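Vacuolar aminopeptidase 1 (Saccharomyces cerevisiae, PDB 5JGF) removes amino acids, preferably neutral or hydrophobic ones, from the N-termini of peptides and proteins as a dodecameric zinc aminopeptidase of the yeast vacuole. Local coordinates at residues L261-C266 and S342-H347; H254-P259 and A442-K447; F268-A273 and K454-F459; V364-I369 and S446-L451. All coordinates share one frame; numbering follows the deposited sequence.

Interaction 1. Residues L261-C266 and S342-H347. With ZN (zinc ion), chain K; ZN (zinc ion), chain L.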
loop_
_atom_site.group_PDB
_atom_site.type_symbol
_atom_site.label_atom_id
_atom_site.label_comp_id
_atom_site.label_asym_id
_atom_site.label_seq_id
_atom_site.Cartn_x
_atom_site.Cartn_y
_atom_site.Cartn_z
ATOM N N LEU D 261 -7.754 34.336 -25.130
ATOM C CA LEU D 261 -9.082 34.343 -25.750
ATOM C C LEU D 261 -10.193 34.444 -24.693
ATOM O O LEU D 261 -11.210 35.089 -24.906
ATOM C CB LEU D 261 -9.284 33.082 -26.603
ATOM C CG LEU D 261 -8.407 32.885 -27.842
ATOM C CD1 LEU D 261 -8.896 31.666 -28.614
ATOM C CD2 LEU D 261 -8.479 34.128 -28.732
ATOM N N ASP D 262 -9.992 33.791 -23.559
ATOM C CA ASP D 262 -10.949 33.814 -22.461
ATOM C C ASP D 262 -10.627 35.037 -21.591
ATOM O O ASP D 262 -9.585 35.049 -20.941
ATOM C CB ASP D 262 -10.760 32.530 -21.637
ATOM C CG ASP D 262 -11.676 32.442 -20.426
ATOM O OD1 ASP D 262 -12.537 33.317 -20.236
ATOM O OD2 ASP D 262 -11.552 31.459 -19.659
ATOM N N ASP D 263 -11.460 36.082 -21.583
ATOM C CA ASP D 263 -12.721 36.188 -22.331
ATOM C C ASP D 263 -12.694 37.432 -23.247
ATOM O O ASP D 263 -13.722 38.057 -23.504
ATOM C CB ASP D 263 -13.879 36.268 -21.307
ATOM C CG ASP D 263 -15.266 36.298 -21.947
ATOM O OD1 ASP D 263 -15.464 35.667 -23.005
ATOM O OD2 ASP D 263 -16.182 36.941 -21.380
ATOM N N ARG D 264 -11.516 37.793 -23.742
ATOM C CA ARG D 264 -11.398 38.966 -24.604
ATOM C C ARG D 264 -12.015 38.685 -25.968
ATOM O O ARG D 264 -12.315 39.604 -26.738
ATOM C CB ARG D 264 -9.924 39.376 -24.711
ATOM C CG ARG D 264 -9.428 39.958 -23.388
ATOM C CD ARG D 264 -7.917 40.033 -23.227
ATOM N NE ARG D 264 -7.625 40.447 -21.856
ATOM C CZ ARG D 264 -6.408 40.648 -21.362
ATOM N NH1 ARG D 264 -5.343 40.477 -22.129
ATOM N NH2 ARG D 264 -6.256 41.007 -20.091
ATOM N N LEU D 265 -12.229 37.404 -26.265
ATOM C CA LEU D 265 -12.863 37.014 -27.529
ATOM C C LEU D 265 -14.316 37.519 -27.513
ATOM O O LEU D 265 -14.766 38.187 -28.450
ATOM C CB LEU D 265 -12.828 35.485 -27.687
ATOM C CG LEU D 265 -13.538 34.837 -28.879
ATOM C CD1 LEU D 265 -13.090 35.483 -30.190
ATOM C CD2 LEU D 265 -13.225 33.343 -28.879
ATOM N N CYS D 266 -15.046 37.196 -26.449
ATOM C CA CYS D 266 -16.431 37.653 -26.322
ATOM C C CYS D 266 -16.486 39.155 -26.055
ATOM O O CYS D 266 -17.379 39.845 -26.544
ATOM C CB CYS D 266 -17.151 36.925 -25.183
ATOM S SG CYS D 266 -17.663 35.247 -25.577
ATOM N N SER D 342 -24.789 36.850 -20.462
ATOM C CA SER D 342 -23.508 36.693 -19.789
ATOM C C SER D 342 -22.659 36.000 -20.846
ATOM O O SER D 342 -22.783 34.794 -21.053
ATOM C CB SER D 342 -23.656 35.797 -18.559
ATOM O OG SER D 342 -22.389 35.507 -17.999
ATOM N N ALA D 343 -21.817 36.771 -21.529
ATOM C CA ALA D 343 -20.994 36.233 -22.603
ATOM C C ALA D 343 -19.593 35.852 -22.158
ATOM O O ALA D 343 -18.741 36.713 -21.945
ATOM C CB ALA D 343 -20.923 37.240 -23.754
ATOM N N ASP D 344 -19.369 34.550 -22.019
ATOM C CA ASP D 344 -18.070 34.030 -21.619
ATOM C C ASP D 344 -17.812 32.812 -22.500
ATOM O O ASP D 344 -18.707 31.999 -22.732
ATOM C CB ASP D 344 -18.079 33.623 -20.141
ATOM C CG ASP D 344 -16.679 33.484 -19.565
ATOM O OD1 ASP D 344 -15.709 33.563 -20.342
ATOM O OD2 ASP D 344 -16.550 33.298 -18.334
ATOM N N VAL D 345 -16.594 32.700 -23.010
ATOM C CA VAL D 345 -16.242 31.586 -23.875
ATOM C C VAL D 345 -16.544 30.242 -23.226
ATOM O O VAL D 345 -16.434 30.090 -22.010
ATOM C CB VAL D 345 -14.743 31.630 -24.245
ATOM C CG1 VAL D 345 -14.456 32.854 -25.104
ATOM C CG2 VAL D 345 -13.890 31.660 -22.976
ATOM N N ASN D 346 -16.965 29.281 -24.040
ATOM C CA ASN D 346 -17.224 27.942 -23.540
ATOM C C ASN D 346 -16.329 26.983 -24.322
ATOM O O ASN D 346 -15.468 27.420 -25.090
ATOM C CB ASN D 346 -18.708 27.556 -23.640
ATOM C CG ASN D 346 -19.399 28.176 -24.828
ATOM O OD1 ASN D 346 -18.858 28.205 -25.926
ATOM N ND2 ASN D 346 -20.621 28.661 -24.614
ATOM N N HIS D 347 -16.537 25.685 -24.153
ATOM C CA HIS D 347 -15.649 24.707 -24.770
ATOM C C HIS D 347 -15.982 24.078 -26.110
ATOM O O HIS D 347 -17.007 23.417 -26.261
ATOM C CB HIS D 347 -15.401 23.573 -23.773
ATOM C CG HIS D 347 -14.974 24.042 -22.418
ATOM N ND1 HIS D 347 -13.704 24.511 -22.158
ATOM C CD2 HIS D 347 -15.652 24.124 -21.248
ATOM C CE1 HIS D 347 -13.617 24.860 -20.887
ATOM N NE2 HIS D 347 -14.786 24.636 -20.313
HETATM ZN ZN ZN K . -14.082 33.239 -18.990
HETATM ZN ZN ZN L . -11.490 31.562 -17.649
HETATM O O HOH W 1 -14.652 31.016 -19.750
HETATM O O HOH W 2 -13.362 32.431 -17.254
#
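Asp262 and Asp344 meet at a shared zinc ion, which Asp262 OD1 binds at 2.0 Å and Asp344 OD1 at 2.1 Å, the carboxylate planes turned 52° apart. Asp262 OD2 binds the second zinc, also at 2.0 Å, so one carboxylate spans both metals. Behind them the packing is dense: Val345 CG2 presses to 3.5 Å from Asp262 CG, while Val345 CG1 rests on Leu265 CD2 and Cys266 SG. Asp263 follows a cis peptide bond, and its CG, anti to the backbone N (chi1 -177°), turns in to the 342-347 segment. Val345 N donates to Asp263 OD1 over 3.2 Å from above the carboxylate plane, a bent bond (142° at the hydrogen), and Asp263 OD2 lies 2.6 Å from Ala343 O. An alanine here would probably leave the Val345 N-H without this acceptor and open a gap beside the Asp344 carboxylate. The metal side is lined by water: one molecule bridges both zincs, another binds the first zinc and donates to Val345 O at 3.0 Å. With His91 on the first zinc and Glu299 and His438 on the second, this is the aspartate-bridged co-catalytic dizinc site of an M18 aminopeptidase.

Interaction 2. Residues H254-P259 and A442-K447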
loop_
_atom_site.group_PDB
_atom_site.type_symbol
_atom_site.label_atom_id
_atom_site.label_comp_id
_atom_site.label_asym_id
_atom_site.label_seq_id
_atom_site.Cartn_x
_atom_site.Cartn_y
_atom_site.Cartn_z
ATOM N N HIS D 254 -9.093 27.361 -41.199
ATOM C CA HIS D 254 -10.336 27.259 -40.437
ATOM C C HIS D 254 -10.190 27.732 -38.995
ATOM O O HIS D 254 -11.190 27.925 -38.303
ATOM C CB HIS D 254 -10.807 25.804 -40.388
ATOM C CG HIS D 254 -11.156 25.231 -41.724
ATOM N ND1 HIS D 254 -10.727 23.985 -42.130
ATOM C CD2 HIS D 254 -11.910 25.720 -42.736
ATOM C CE1 HIS D 254 -11.205 23.730 -43.335
ATOM N NE2 HIS D 254 -11.926 24.767 -43.726
ATOM N N PHE D 255 -8.951 27.911 -38.547
ATOM C CA PHE D 255 -8.692 28.298 -37.163
ATOM C C PHE D 255 -7.980 29.621 -36.938
ATOM O O PHE D 255 -7.354 30.180 -37.837
ATOM C CB PHE D 255 -7.859 27.211 -36.476
ATOM C CG PHE D 255 -8.502 25.857 -36.483
ATOM C CD1 PHE D 255 -9.630 25.605 -35.712
ATOM C CD2 PHE D 255 -7.976 24.830 -37.263
ATOM C CE1 PHE D 255 -10.228 24.347 -35.717
ATOM C CE2 PHE D 255 -8.569 23.567 -37.274
ATOM C CZ PHE D 255 -9.695 23.327 -36.501
ATOM N N LEU D 256 -8.075 30.088 -35.697
ATOM C CA LEU D 256 -7.423 31.308 -35.249
ATOM C C LEU D 256 -6.741 30.910 -33.943
ATOM O O LEU D 256 -7.403 30.460 -33.007
ATOM C CB LEU D 256 -8.450 32.423 -35.001
ATOM C CG LEU D 256 -7.922 33.811 -34.597
ATOM C CD1 LEU D 256 -8.984 34.864 -34.875
ATOM C CD2 LEU D 256 -7.546 33.829 -33.123
ATOM N N PHE D 257 -5.417 31.037 -33.903
ATOM C CA PHE D 257 -4.641 30.695 -32.715
ATOM C C PHE D 257 -4.201 32.003 -32.078
ATOM O O PHE D 257 -3.645 32.869 -32.753
ATOM C CB PHE D 257 -3.391 29.881 -33.082
ATOM C CG PHE D 257 -3.664 28.676 -33.949
ATOM C CD1 PHE D 257 -4.828 27.931 -33.796
ATOM C CD2 PHE D 257 -2.721 28.257 -34.884
ATOM C CE1 PHE D 257 -5.049 26.784 -34.559
ATOM C CE2 PHE D 257 -2.932 27.109 -35.653
ATOM C CZ PHE D 257 -4.097 26.372 -35.488
ATOM N N ALA D 258 -4.439 32.151 -30.784
ATOM C CA ALA D 258 -4.057 33.382 -30.110
ATOM C C ALA D 258 -4.143 33.233 -28.609
ATOM O O ALA D 258 -4.874 32.385 -28.096
ATOM C CB ALA D 258 -4.966 34.539 -30.565
ATOM N N PRO D 259 -3.393 34.067 -27.879
ATOM C CA PRO D 259 -3.416 33.999 -26.420
ATOM C C PRO D 259 -4.550 34.832 -25.841
ATOM O O PRO D 259 -5.114 35.697 -26.517
ATOM C CB PRO D 259 -2.062 34.572 -26.036
ATOM C CG PRO D 259 -1.898 35.676 -27.062
ATOM C CD PRO D 259 -2.328 34.978 -28.347
ATOM N N ALA D 442 -4.533 29.711 -27.010
ATOM C CA ALA D 442 -5.729 28.952 -27.348
ATOM C C ALA D 442 -6.112 28.997 -28.823
ATOM O O ALA D 442 -5.359 29.499 -29.660
ATOM C CB ALA D 442 -6.899 29.443 -26.486
ATOM N N ALA D 443 -7.290 28.464 -29.135
ATOM C CA ALA D 443 -7.755 28.437 -30.516
ATOM C C ALA D 443 -9.270 28.445 -30.647
ATOM O O ALA D 443 -9.985 27.923 -29.797
ATOM C CB ALA D 443 -7.195 27.206 -31.224
ATOM N N THR D 444 -9.750 29.043 -31.731
ATOM C CA THR D 444 -11.175 29.085 -32.018
ATOM C C THR D 444 -11.298 29.079 -33.541
ATOM O O THR D 444 -10.288 28.974 -34.239
ATOM C CB THR D 444 -11.843 30.352 -31.410
ATOM O OG1 THR D 444 -13.262 30.286 -31.603
ATOM C CG2 THR D 444 -11.296 31.620 -32.050
ATOM N N GLY D 445 -12.519 29.155 -34.060
ATOM C CA GLY D 445 -12.682 29.160 -35.502
ATOM C C GLY D 445 -12.314 30.522 -36.061
ATOM O O GLY D 445 -12.539 31.541 -35.413
ATOM N N SER D 446 -11.748 30.551 -37.266
ATOM C CA SER D 446 -11.378 31.826 -37.881
ATOM C C SER D 446 -12.609 32.684 -38.218
ATOM O O SER D 446 -12.496 33.900 -38.363
ATOM C CB SER D 446 -10.545 31.583 -39.141
ATOM O OG SER D 446 -11.235 30.754 -40.061
ATOM N N LYS D 447 -13.775 32.054 -38.341
ATOM C CA LYS D 447 -15.023 32.772 -38.629
ATOM C C LYS D 447 -15.805 33.140 -37.364
ATOM O O LYS D 447 -16.750 33.930 -37.410
ATOM C CB LYS D 447 -15.955 31.916 -39.506
ATOM C CG LYS D 447 -15.663 31.874 -40.995
ATOM C CD LYS D 447 -16.894 31.375 -41.770
ATOM C CE LYS D 447 -18.110 32.270 -41.500
ATOM N NZ LYS D 447 -19.248 31.944 -42.409
#
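Leu256 and Thr444 face each other as an antiparallel hydrogen-bonded pair and satisfy one another twice: Leu256 N donates to Thr444 O at 2.9 Å, and Thr444 N to Leu256 O at 3.0 Å. Two residues on, Ala258 and Ala442 repeat the exchange, Ala258 N reaching Ala442 O at 3.0 Å; the return bond from Ala442 N to Ala258 O is more bent, 138° at the hydrogen. At the far end Ser446 N extends the ladder to His254 O, 2.9 Å away and nearly straight at 168°. That carbonyl also accepts from Asn366 ND2, so two donors grip it. The pairs belong to a three-stranded antiparallel sheet in which strand 255-258 is central: Phe255 and Phe257 turn their backbone polar groups to Gly249 and Thr247 of strand 247-249, and His254 and Phe255 together oppose Gly249 as a classic beta bulge. Side-chain hydroxyls are satisfied outside the pairing: Thr444 OG1, anti to its backbone N (chi1 -174°), is turned to Ala433 O, and Ser446 OG bonds to Lys253 O. Thr444 CG2, between the backbone N and the carbonyl carbon, lies 4.2 Å from Leu256 CB. Phe257 and Ala443 share the other face, where Ala443 CB meets the edge of the ring at CD1, 3.6 Å off. Arg162 and Asp131 of a neighbouring subunit pack on Ala443 and Phe257.

Interaction 3. Residues F268-A273 and K454-F459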
loop_
_atom_site.group_PDB
_atom_site.type_symbol
_atom_site.label_atom_id
_atom_site.label_comp_id
_atom_site.label_asym_id
_atom_site.label_seq_id
_atom_site.Cartn_x
_atom_site.Cartn_y
_atom_site.Cartn_z
ATOM N N PHE D 268 -14.433 41.517 -27.081
ATOM C CA PHE D 268 -14.196 42.217 -28.345
ATOM C C PHE D 268 -15.428 42.125 -29.248
ATOM O O PHE D 268 -15.902 43.137 -29.778
ATOM C CB PHE D 268 -12.991 41.604 -29.061
ATOM C CG PHE D 268 -12.648 42.269 -30.369
ATOM C CD1 PHE D 268 -11.844 43.408 -30.398
ATOM C CD2 PHE D 268 -13.116 41.748 -31.574
ATOM C CE1 PHE D 268 -11.508 44.018 -31.613
ATOM C CE2 PHE D 268 -12.787 42.350 -32.792
ATOM C CZ PHE D 268 -11.980 43.486 -32.811
ATOM N N ALA D 269 -15.945 40.911 -29.422
ATOM C CA ALA D 269 -17.116 40.703 -30.266
ATOM C C ALA D 269 -18.316 41.508 -29.770
ATOM O O ALA D 269 -19.049 42.093 -30.568
ATOM C CB ALA D 269 -17.470 39.219 -30.323
ATOM N N ALA D 270 -18.519 41.535 -28.455
ATOM C CA ALA D 270 -19.642 42.279 -27.891
ATOM C C ALA D 270 -19.485 43.789 -28.077
ATOM O O ALA D 270 -20.446 44.474 -28.436
ATOM C CB ALA D 270 -19.807 41.946 -26.406
ATOM N N MET D 271 -18.285 44.310 -27.837
ATOM C CA MET D 271 -18.048 45.746 -27.991
ATOM C C MET D 271 -18.168 46.192 -29.445
ATOM O O MET D 271 -18.743 47.246 -29.733
ATOM C CB MET D 271 -16.667 46.138 -27.458
ATOM C CG MET D 271 -16.570 46.221 -25.943
ATOM S SD MET D 271 -17.781 47.348 -25.178
ATOM C CE MET D 271 -17.618 48.755 -26.152
ATOM N N ILE D 272 -17.626 45.401 -30.363
ATOM C CA ILE D 272 -17.707 45.746 -31.777
ATOM C C ILE D 272 -19.172 45.737 -32.194
ATOM O O ILE D 272 -19.621 46.602 -32.944
ATOM C CB ILE D 272 -16.904 44.751 -32.647
ATOM C CG1 ILE D 272 -15.408 44.890 -32.344
ATOM C CG2 ILE D 272 -17.167 45.005 -34.126
ATOM C CD1 ILE D 272 -14.843 46.272 -32.617
ATOM N N ALA D 273 -19.924 44.762 -31.695
ATOM C CA ALA D 273 -21.341 44.677 -32.021
ATOM C C ALA D 273 -22.059 45.926 -31.516
ATOM O O ALA D 273 -22.899 46.495 -32.216
ATOM C CB ALA D 273 -21.952 43.433 -31.396
ATOM N N LYS D 454 -21.897 39.233 -35.267
ATOM C CA LYS D 454 -23.178 39.171 -35.957
ATOM C C LYS D 454 -24.305 38.823 -34.992
ATOM O O LYS D 454 -25.363 39.452 -35.007
ATOM C CB LYS D 454 -23.113 38.141 -37.091
ATOM C CG LYS D 454 -24.378 38.054 -37.933
ATOM C CD LYS D 454 -24.152 37.180 -39.164
ATOM C CE LYS D 454 -25.120 36.008 -39.218
ATOM N NZ LYS D 454 -26.545 36.439 -39.282
ATOM N N PHE D 455 -24.078 37.831 -34.140
ATOM C CA PHE D 455 -25.104 37.445 -33.187
ATOM C C PHE D 455 -25.411 38.555 -32.183
ATOM O O PHE D 455 -26.573 38.881 -31.949
ATOM C CB PHE D 455 -24.691 36.189 -32.422
ATOM C CG PHE D 455 -25.650 35.821 -31.337
ATOM C CD1 PHE D 455 -26.878 35.247 -31.645
ATOM C CD2 PHE D 455 -25.354 36.105 -30.011
ATOM C CE1 PHE D 455 -27.800 34.966 -30.646
ATOM C CE2 PHE D 455 -26.270 35.828 -29.003
ATOM C CZ PHE D 455 -27.496 35.258 -29.321
ATOM N N PHE D 456 -24.369 39.129 -31.584
ATOM C CA PHE D 456 -24.545 40.189 -30.594
ATOM C C PHE D 456 -25.195 41.431 -31.193
ATOM O O PHE D 456 -25.944 42.137 -30.514
ATOM C CB PHE D 456 -23.194 40.559 -29.973
ATOM C CG PHE D 456 -22.607 39.476 -29.105
ATOM C CD1 PHE D 456 -21.241 39.218 -29.124
ATOM C CD2 PHE D 456 -23.421 38.725 -28.264
ATOM C CE1 PHE D 456 -20.691 38.220 -28.320
ATOM C CE2 PHE D 456 -22.880 37.724 -27.453
ATOM C CZ PHE D 456 -21.516 37.473 -27.483
ATOM N N ASN D 457 -24.900 41.697 -32.461
ATOM C CA ASN D 457 -25.475 42.849 -33.150
ATOM C C ASN D 457 -26.973 42.582 -33.263
ATOM O O ASN D 457 -27.798 43.462 -32.998
ATOM C CB ASN D 457 -24.861 42.999 -34.545
ATOM C CG ASN D 457 -25.296 44.281 -35.243
ATOM O OD1 ASN D 457 -25.477 44.305 -36.457
ATOM N ND2 ASN D 457 -25.448 45.354 -34.478
ATOM N N GLY D 458 -27.313 41.352 -33.641
ATOM C CA GLY D 458 -28.707 40.966 -33.767
ATOM C C GLY D 458 -29.432 41.063 -32.437
ATOM O O GLY D 458 -30.625 41.374 -32.387
ATOM N N PHE D 459 -28.712 40.791 -31.350
ATOM C CA PHE D 459 -29.294 40.870 -30.015
ATOM C C PHE D 459 -29.735 42.297 -29.694
ATOM O O PHE D 459 -30.869 42.524 -29.275
ATOM C CB PHE D 459 -28.284 40.413 -28.956
ATOM C CG PHE D 459 -28.691 40.757 -27.548
ATOM C CD1 PHE D 459 -29.717 40.064 -26.914
ATOM C CD2 PHE D 459 -28.060 41.792 -26.862
ATOM C CE1 PHE D 459 -30.107 40.395 -25.613
ATOM C CE2 PHE D 459 -28.443 42.133 -25.564
ATOM C CZ PHE D 459 -29.467 41.432 -24.938
#
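Around Ala273 and Asn457, whose CA atoms stand 4.7 Å apart, the axes of helices 268-273 and 454-459 approach to 8.2 Å and cross at -47°. No hydrogen bond links the segments, and the contact is carried by apolar groups. The helix 268-273 offers small residues: Ala269 and Ala273, one turn apart, aim their CB atoms at the partner, with Ala270 beside them. Ala273 CB touches Phe456 CB at 3.4 Å, the tightest point, and lies 3.6 Å from Asn457 N, so here methyl meets backbone. Further along the pair the contact passes to the aromatic ring. Phe456 CG is anti to the carbonyl carbon (chi1 -68°), which sends CG back along its own helix; the ring beyond it reaches Ala269 and Ala270. Ala269 CB meets the ring edge in its plane, 3.9 Å from Phe456 CE1, and Phe456 CD1 comes obliquely to 3.6 Å from Ala270 N. The ring also packs against Ile88 and Ala343 of two neighbouring strands, so it is wedged between helix and sheet. An alanine in place of Phe456 would keep the CB contact with Ala273 but would probably open a gap between Ala269, Ala270 and those strands. Asn457 lies nearer the surface, its CB 4.3 Å from Ala273 CB. Both helices therefore lie on one side of the mixed sheet, Ala270 and Phe456 both resting on Ile88, an arrangement characteristic of the alpha/beta catalytic domain of zinc aminopeptidases of this clan.

Interaction 4. Residues V364-I369 and S446-L451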
loop_
_atom_site.group_PDB
_atom_site.type_symbol
_atom_site.label_atom_id
_atom_site.label_comp_id
_atom_site.label_asym_id
_atom_site.label_seq_id
_atom_site.Cartn_x
_atom_site.Cartn_y
_atom_site.Cartn_z
ATOM N N VAL D 364 -18.966 23.189 -32.339
ATOM C CA VAL D 364 -17.877 22.974 -33.276
ATOM C C VAL D 364 -17.507 24.347 -33.828
ATOM O O VAL D 364 -18.243 25.316 -33.640
ATOM C CB VAL D 364 -18.282 22.012 -34.412
ATOM C CG1 VAL D 364 -18.622 20.645 -33.820
ATOM C CG2 VAL D 364 -19.469 22.568 -35.188
ATOM N N PRO D 365 -16.363 24.452 -34.513
ATOM C CA PRO D 365 -15.928 25.738 -35.066
ATOM C C PRO D 365 -16.730 26.311 -36.233
ATOM O O PRO D 365 -17.342 25.581 -37.008
ATOM C CB PRO D 365 -14.480 25.466 -35.486
ATOM C CG PRO D 365 -14.081 24.241 -34.684
ATOM C CD PRO D 365 -15.329 23.421 -34.706
ATOM N N ASN D 366 -16.702 27.636 -36.330
ATOM C CA ASN D 366 -17.325 28.386 -37.418
ATOM C C ASN D 366 -18.805 28.176 -37.714
ATOM O O ASN D 366 -19.228 28.238 -38.871
ATOM C CB ASN D 366 -16.503 28.148 -38.688
ATOM C CG ASN D 366 -15.025 28.406 -38.464
ATOM O OD1 ASN D 366 -14.644 29.449 -37.936
ATOM N ND2 ASN D 366 -14.186 27.456 -38.859
ATOM N N VAL D 367 -19.594 27.955 -36.673
ATOM C CA VAL D 367 -21.028 27.757 -36.845
ATOM C C VAL D 367 -21.816 28.907 -36.229
ATOM O O VAL D 367 -22.646 29.526 -36.893
ATOM C CB VAL D 367 -21.482 26.430 -36.209
ATOM C CG1 VAL D 367 -23.003 26.345 -36.190
ATOM C CG2 VAL D 367 -20.898 25.264 -36.999
ATOM N N GLY D 368 -21.552 29.196 -34.959
ATOM C CA GLY D 368 -22.263 30.274 -34.299
ATOM C C GLY D 368 -22.085 30.278 -32.794
ATOM O O GLY D 368 -21.320 29.486 -32.244
ATOM N N ILE D 369 -22.810 31.172 -32.132
ATOM C CA ILE D 369 -22.746 31.311 -30.683
ATOM C C ILE D 369 -23.127 29.999 -30.001
ATOM O O ILE D 369 -23.904 29.210 -30.539
ATOM C CB ILE D 369 -23.696 32.447 -30.207
ATOM C CG1 ILE D 369 -23.221 33.009 -28.865
ATOM C CG2 ILE D 369 -25.134 31.929 -30.108
ATOM C CD1 ILE D 369 -21.956 33.852 -28.968
ATOM N N SER D 446 -11.748 30.551 -37.266
ATOM C CA SER D 446 -11.378 31.826 -37.881
ATOM C C SER D 446 -12.609 32.684 -38.218
ATOM O O SER D 446 -12.496 33.900 -38.363
ATOM C CB SER D 446 -10.545 31.583 -39.141
ATOM O OG SER D 446 -11.235 30.754 -40.061
ATOM N N LYS D 447 -13.775 32.054 -38.341
ATOM C CA LYS D 447 -15.023 32.772 -38.629
ATOM C C LYS D 447 -15.805 33.140 -37.364
ATOM O O LYS D 447 -16.750 33.930 -37.410
ATOM C CB LYS D 447 -15.955 31.916 -39.506
ATOM C CG LYS D 447 -15.663 31.874 -40.995
ATOM C CD LYS D 447 -16.894 31.375 -41.770
ATOM C CE LYS D 447 -18.110 32.270 -41.500
ATOM N NZ LYS D 447 -19.248 31.944 -42.409
ATOM N N ASP D 448 -15.419 32.563 -36.233
ATOM C CA ASP D 448 -16.144 32.800 -34.991
ATOM C C ASP D 448 -16.184 34.215 -34.424
ATOM O O ASP D 448 -17.171 34.599 -33.800
ATOM C CB ASP D 448 -15.682 31.790 -33.937
ATOM C CG ASP D 448 -16.269 30.409 -34.186
ATOM O OD1 ASP D 448 -15.528 29.404 -34.156
ATOM O OD2 ASP D 448 -17.492 30.333 -34.423
ATOM N N VAL D 449 -15.138 35.003 -34.635
ATOM C CA VAL D 449 -15.167 36.380 -34.151
ATOM C C VAL D 449 -16.315 37.081 -34.887
ATOM O O VAL D 449 -17.167 37.725 -34.271
ATOM C CB VAL D 449 -13.846 37.125 -34.454
ATOM C CG1 VAL D 449 -13.974 38.592 -34.066
ATOM C CG2 VAL D 449 -12.697 36.480 -33.685
ATOM N N GLY D 450 -16.340 36.923 -36.207
ATOM C CA GLY D 450 -17.381 37.536 -37.017
ATOM C C GLY D 450 -18.775 37.020 -36.709
ATOM O O GLY D 450 -19.731 37.794 -36.651
ATOM N N LEU D 451 -18.905 35.710 -36.517
ATOM C CA LEU D 451 -20.209 35.136 -36.212
ATOM C C LEU D 451 -20.686 35.645 -34.851
ATOM O O LEU D 451 -21.887 35.825 -34.630
ATOM C CB LEU D 451 -20.130 33.605 -36.223
ATOM C CG LEU D 451 -19.879 32.984 -37.606
ATOM C CD1 LEU D 451 -19.587 31.498 -37.461
ATOM C CD2 LEU D 451 -21.091 33.204 -38.504
HETATM O O HOH W 3 -18.826 28.139 -33.905
HETATM O O HOH W 4 -20.515 29.952 -40.989
#
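The flat groups of Asn366 and Asp448 each grip a backbone N-H across the contact. The Asp448 carboxylate is met on the syn side of OD1 by Asn366 N, 3.0 Å away and 35° out of its plane; the bond is nearly straight, 170° at the hydrogen. In return the Asn366 carboxamide, its CG beside its own backbone N and anti to the carbonyl carbon, takes Lys447 N at OD1 over 2.8 Å, the donor tilted 34° from the carbonyl plane. Asn366 OD1 also lies 3.2 Å from Lys447 CB, and the two side chains cross at about a right angle. Leu451 presses CD1 against the loop backbone, 3.4 Å from Asn366 C. Two waters add bridges: one molecule accepts from Val367 N and stands 2.6 Å from Asp448 OD2, within reach of Val364 O as well. A second takes a hydrogen bond from Lys447 NZ at 2.8 Å and donates to Asn366 O at 3.0 Å, on the exposed side where Lys447 also makes a cation-pi contact with Tyr8. Pro365 packs on Tyr111 of a neighbouring subunit. The arrangement is a loop pinned to the start of helix 448-468 by reciprocal side-chain-to-backbone bonds, Asn366 OD1 serving an N-H near the helix N-terminus.

How the interactions relate
Interaction 1 holds two of the zinc ligands, and each of the others touches it. Interaction 2 does so through Leu261 CD1, 3.7 Å from Ala442 CB, and the side chain of Ala442 stands about 10 Å from the nearest zinc. Interaction 3 uses the same helix 261-278 further on; Phe456 CZ lies 3.8 Å from Ala343 CB, next to the metal ligand Asp344, and the side chain of Phe456 is about 12 Å from a zinc. Interactions 2 and 4 share Ser446 and Lys447, where strand 442-445 passes into helix 448-468, and their centres are about 9 Å apart. Interaction 4 meets interaction 3 where Phe456 CZ comes 3.9 Å from Ile369 CD1, and meets interaction 1 where Val449 packs on Leu265.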